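Local coordinates for protein acetate kinase (Entamoeba histolytica, PDB 4H0O) that probably catalyses the reversible transfer of a phosphoryl group to acetate, making acetyl phosphate, as a member of the ASKHA superfamily with a ribonuclease H-like fold, at residues 354-362 with 374-383. Residues are numbered along the deposited sequence; the frame is centred on the assembly and turned at random.
Sequences LGIELDDSL and LTMPSSKVQV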
loop_
_atom_site.group_PDB
_atom_site.type_symbol
_atom_site.label_atom_id
_atom_site.label_comp_id
_atom_site.label_asym_id
_atom_site.label_seq_id
_atom_site.Cartn_x
_atom_site.Cartn_y
_atom_site.Cartn_z
ATOM N N LEU B 354 21.077 0.480 3.231
ATOM C CA LEU B 354 20.794 1.804 3.782
ATOM C C LEU B 354 21.669 2.132 4.996
ATOM O O LEU B 354 21.554 3.213 5.578
ATOM C CB LEU B 354 19.313 1.922 4.162
ATOM C CG LEU B 354 18.279 1.855 3.034
ATOM C CD1 LEU B 354 16.918 1.438 3.570
ATOM C CD2 LEU B 354 18.169 3.190 2.308
ATOM N N GLY B 355 22.537 1.197 5.379
ATOM C CA GLY B 355 23.445 1.420 6.491
ATOM C C GLY B 355 23.034 0.739 7.786
ATOM O O GLY B 355 23.145 1.328 8.866
ATOM N N ILE B 356 22.560 -0.502 7.685
ATOM C CA ILE B 356 22.232 -1.293 8.869
ATOM C C ILE B 356 23.211 -2.451 9.050
ATOM O O ILE B 356 23.223 -3.403 8.263
ATOM C CB ILE B 356 20.778 -1.825 8.840
ATOM C CG1 ILE B 356 19.793 -0.678 9.062
ATOM C CG2 ILE B 356 20.566 -2.885 9.914
ATOM C CD1 ILE B 356 18.334 -1.104 9.103
ATOM N N GLU B 357 24.032 -2.354 10.091
ATOM C CA GLU B 357 25.006 -3.385 10.419
ATOM C C GLU B 357 24.559 -4.083 11.696
ATOM O O GLU B 357 24.778 -3.582 12.802
ATOM C CB GLU B 357 26.388 -2.758 10.612
ATOM C CG GLU B 357 26.727 -1.715 9.556
ATOM C CD GLU B 357 28.079 -1.055 9.777
ATOM O OE1 GLU B 357 28.542 -1.000 10.938
ATOM O OE2 GLU B 357 28.676 -0.591 8.782
ATOM N N LEU B 358 23.928 -5.242 11.535
ATOM C CA LEU B 358 23.289 -5.931 12.649
ATOM C C LEU B 358 24.255 -6.860 13.386
ATOM O O LEU B 358 24.970 -7.646 12.761
ATOM C CB LEU B 358 22.078 -6.725 12.144
ATOM C CG LEU B 358 20.965 -7.021 13.151
ATOM C CD1 LEU B 358 20.278 -5.735 13.581
ATOM C CD2 LEU B 358 19.953 -7.989 12.573
ATOM N N ASP B 359 24.285 -6.760 14.713
ATOM C CA ASP B 359 25.014 -7.734 15.516
ATOM C C ASP B 359 24.149 -8.990 15.588
ATOM O O ASP B 359 23.192 -9.054 16.367
ATOM C CB ASP B 359 25.305 -7.189 16.917
ATOM C CG ASP B 359 26.370 -7.997 17.655
ATOM O OD1 ASP B 359 26.469 -9.222 17.425
ATOM O OD2 ASP B 359 27.109 -7.401 18.470
ATOM N N ASP B 360 24.483 -9.975 14.759
ATOM C CA ASP B 360 23.664 -11.177 14.612
ATOM C C ASP B 360 23.607 -12.038 15.874
ATOM O O ASP B 360 22.641 -12.774 16.083
ATOM C CB ASP B 360 24.132 -12.007 13.411
ATOM C CG ASP B 360 23.764 -11.369 12.086
ATOM O OD1 ASP B 360 22.710 -10.701 12.027
ATOM O OD2 ASP B 360 24.521 -11.532 11.107
ATOM N N SER B 361 24.631 -11.939 16.715
ATOM C CA SER B 361 24.665 -12.710 17.954
ATOM C C SER B 361 23.718 -12.114 18.995
ATOM O O SER B 361 23.039 -12.848 19.714
ATOM C CB SER B 361 26.090 -12.790 18.504
ATOM O OG SER B 361 26.183 -13.765 19.526
ATOM N N LEU B 362 23.675 -10.786 19.071
ATOM C CA LEU B 362 22.750 -10.102 19.973
ATOM C C LEU B 362 21.305 -10.330 19.536
ATOM O O LEU B 362 20.419 -10.550 20.364
ATOM C CB LEU B 362 23.041 -8.599 20.030
ATOM C CG LEU B 362 24.302 -8.125 20.759
ATOM C CD1 LEU B 362 24.325 -6.609 20.874
ATOM C CD2 LEU B 362 24.396 -8.757 22.134
ATOM N N LEU B 374 20.408 -3.749 18.748
ATOM C CA LEU B 374 20.868 -4.977 18.114
ATOM C C LEU B 374 21.899 -4.688 17.023
ATOM O O LEU B 374 22.567 -5.598 16.530
ATOM C CB LEU B 374 19.678 -5.753 17.545
ATOM C CG LEU B 374 18.529 -5.971 18.532
ATOM C CD1 LEU B 374 17.415 -6.825 17.933
ATOM C CD2 LEU B 374 19.053 -6.596 19.813
ATOM N N THR B 375 22.019 -3.416 16.649
ATOM C CA THR B 375 23.019 -2.990 15.675
ATOM C C THR B 375 24.320 -2.596 16.359
ATOM O O THR B 375 24.326 -2.211 17.532
ATOM C CB THR B 375 22.537 -1.789 14.827
ATOM O OG1 THR B 375 21.712 -0.929 15.624
ATOM C CG2 THR B 375 21.748 -2.259 13.628
ATOM N N MET B 376 25.420 -2.693 15.617
ATOM C CA MET B 376 26.693 -2.140 16.056
ATOM C C MET B 376 26.514 -0.640 16.271
ATOM O O MET B 376 25.712 -0.004 15.584
ATOM C CB MET B 376 27.768 -2.379 14.994
ATOM C CG MET B 376 27.840 -3.810 14.471
ATOM S SD MET B 376 28.307 -5.011 15.737
ATOM C CE MET B 376 28.398 -6.521 14.769
ATOM N N PRO B 377 27.242 -0.067 17.241
ATOM C CA PRO B 377 27.201 1.383 17.473
ATOM C C PRO B 377 27.791 2.183 16.312
ATOM O O PRO B 377 27.501 3.372 16.176
ATOM C CB PRO B 377 28.057 1.565 18.735
ATOM C CG PRO B 377 28.873 0.317 18.841
ATOM C CD PRO B 377 28.017 -0.772 18.274
ATOM N N SER B 378 28.611 1.538 15.489
ATOM C CA SER B 378 29.147 2.181 14.295
ATOM C C SER B 378 28.100 2.259 13.186
ATOM O O SER B 378 28.196 3.102 12.290
ATOM C CB SER B 378 30.374 1.426 13.790
ATOM O OG SER B 378 30.074 0.060 13.572
ATOM N N SER B 379 27.105 1.376 13.254
ATOM C CA SER B 379 26.070 1.284 12.224
ATOM C C SER B 379 25.343 2.609 12.023
ATOM O O SER B 379 24.873 3.223 12.984
ATOM C CB SER B 379 25.060 0.187 12.572
ATOM O OG SER B 379 24.038 0.100 11.595
ATOM N N LYS B 380 25.255 3.035 10.764
ATOM C CA LYS B 380 24.641 4.311 10.403
ATOM C C LYS B 380 23.210 4.415 10.929
ATOM O O LYS B 380 22.870 5.358 11.650
ATOM C CB LYS B 380 24.655 4.496 8.883
ATOM C CG LYS B 380 24.194 5.876 8.429
ATOM C CD LYS B 380 23.685 5.845 6.994
ATOM C CE LYS B 380 23.158 7.206 6.567
ATOM N NZ LYS B 380 22.529 7.158 5.218
ATOM N N VAL B 381 22.381 3.439 10.567
ATOM C CA VAL B 381 21.027 3.337 11.096
ATOM C C VAL B 381 21.041 2.399 12.298
ATOM O O VAL B 381 21.642 1.322 12.244
ATOM C CB VAL B 381 20.050 2.782 10.040
ATOM C CG1 VAL B 381 18.640 2.676 10.612
ATOM C CG2 VAL B 381 20.053 3.661 8.803
ATOM N N GLN B 382 20.388 2.804 13.382
ATOM C CA GLN B 382 20.325 1.966 14.574
ATOM C C GLN B 382 19.042 1.140 14.602
ATOM O O GLN B 382 18.000 1.580 14.108
ATOM C CB GLN B 382 20.443 2.822 15.838
ATOM C CG GLN B 382 21.841 3.387 16.069
ATOM C CD GLN B 382 22.899 2.301 16.173
ATOM O OE1 GLN B 382 22.801 1.402 17.010
ATOM N NE2 GLN B 382 23.914 2.377 15.314
ATOM N N VAL B 383 19.128 -0.061 15.170
ATOM C CA VAL B 383 17.969 -0.937 15.319
ATOM C C VAL B 383 17.826 -1.359 16.778
ATOM O O VAL B 383 18.803 -1.780 17.406
ATOM C CB VAL B 383 18.091 -2.201 14.439
ATOM C CG1 VAL B 383 16.931 -3.153 14.703
ATOM C CG2 VAL B 383 18.133 -1.830 12.972
#
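Leu-358 and Thr-375 form a single antiparallel beta bridge, a non-hydrogen-bonded pair that joins the extended residues 356-359 to the residue just before the type I turn Met-376 to Ser-379, at the edge of a ribonuclease H-like domain. Two backbone bonds flank the bridge: Asp-359 N gives its hydrogen to Leu-374 O (2.8 Å), and Met-376 N to Glu-357 O (3.0 Å). Beyond them the turn carries segment 374-383 away, and a serine hydroxyl takes the place of a backbone carbonyl. A chi1 of 179° swings Ser-379 OG away from its own backbone N and toward Glu-357 N, from which it accepts an almost straight bond at 2.9 Å; it donates a hydrogen bond to Val-381 O, so this small side chain satisfies a donor and an acceptor together. Gly-355 O then takes Val-381 N at 2.8 Å. Gly-355 suits its place because a beta carbon would collide with Lys-380 CB and with the preceding carbonyl. On the solvent-exposed side, extended Glu-357 reaches over Ser-379 to receive the hydroxyl of Ser-378 on OE1.

Next to these bonds, branched Ile-356 packs against both Val-381 and Val-383: CG1 lies on Val-381 CB (3.6 Å) and CD1 on Val-383 CG2, while Cys-348 of helix 341-350 also touches it. The Met-376 side chain crosses that of Asp-359 at about a right angle, with CE against Asp-359 CA; Asp-359 is the N-cap of helix 360-365, its OD1 accepting a weak bond from Ser-361 N.

Gln-382 braces the turn from within its own segment. Its NE2 donates to Met-376 O, which also accepts from Ser-379 N, while its OE1 receives the Thr-375 hydroxyl from above the amide plane; Thr-375 OG1 in turn accepts Val-383 N at 2.8 Å.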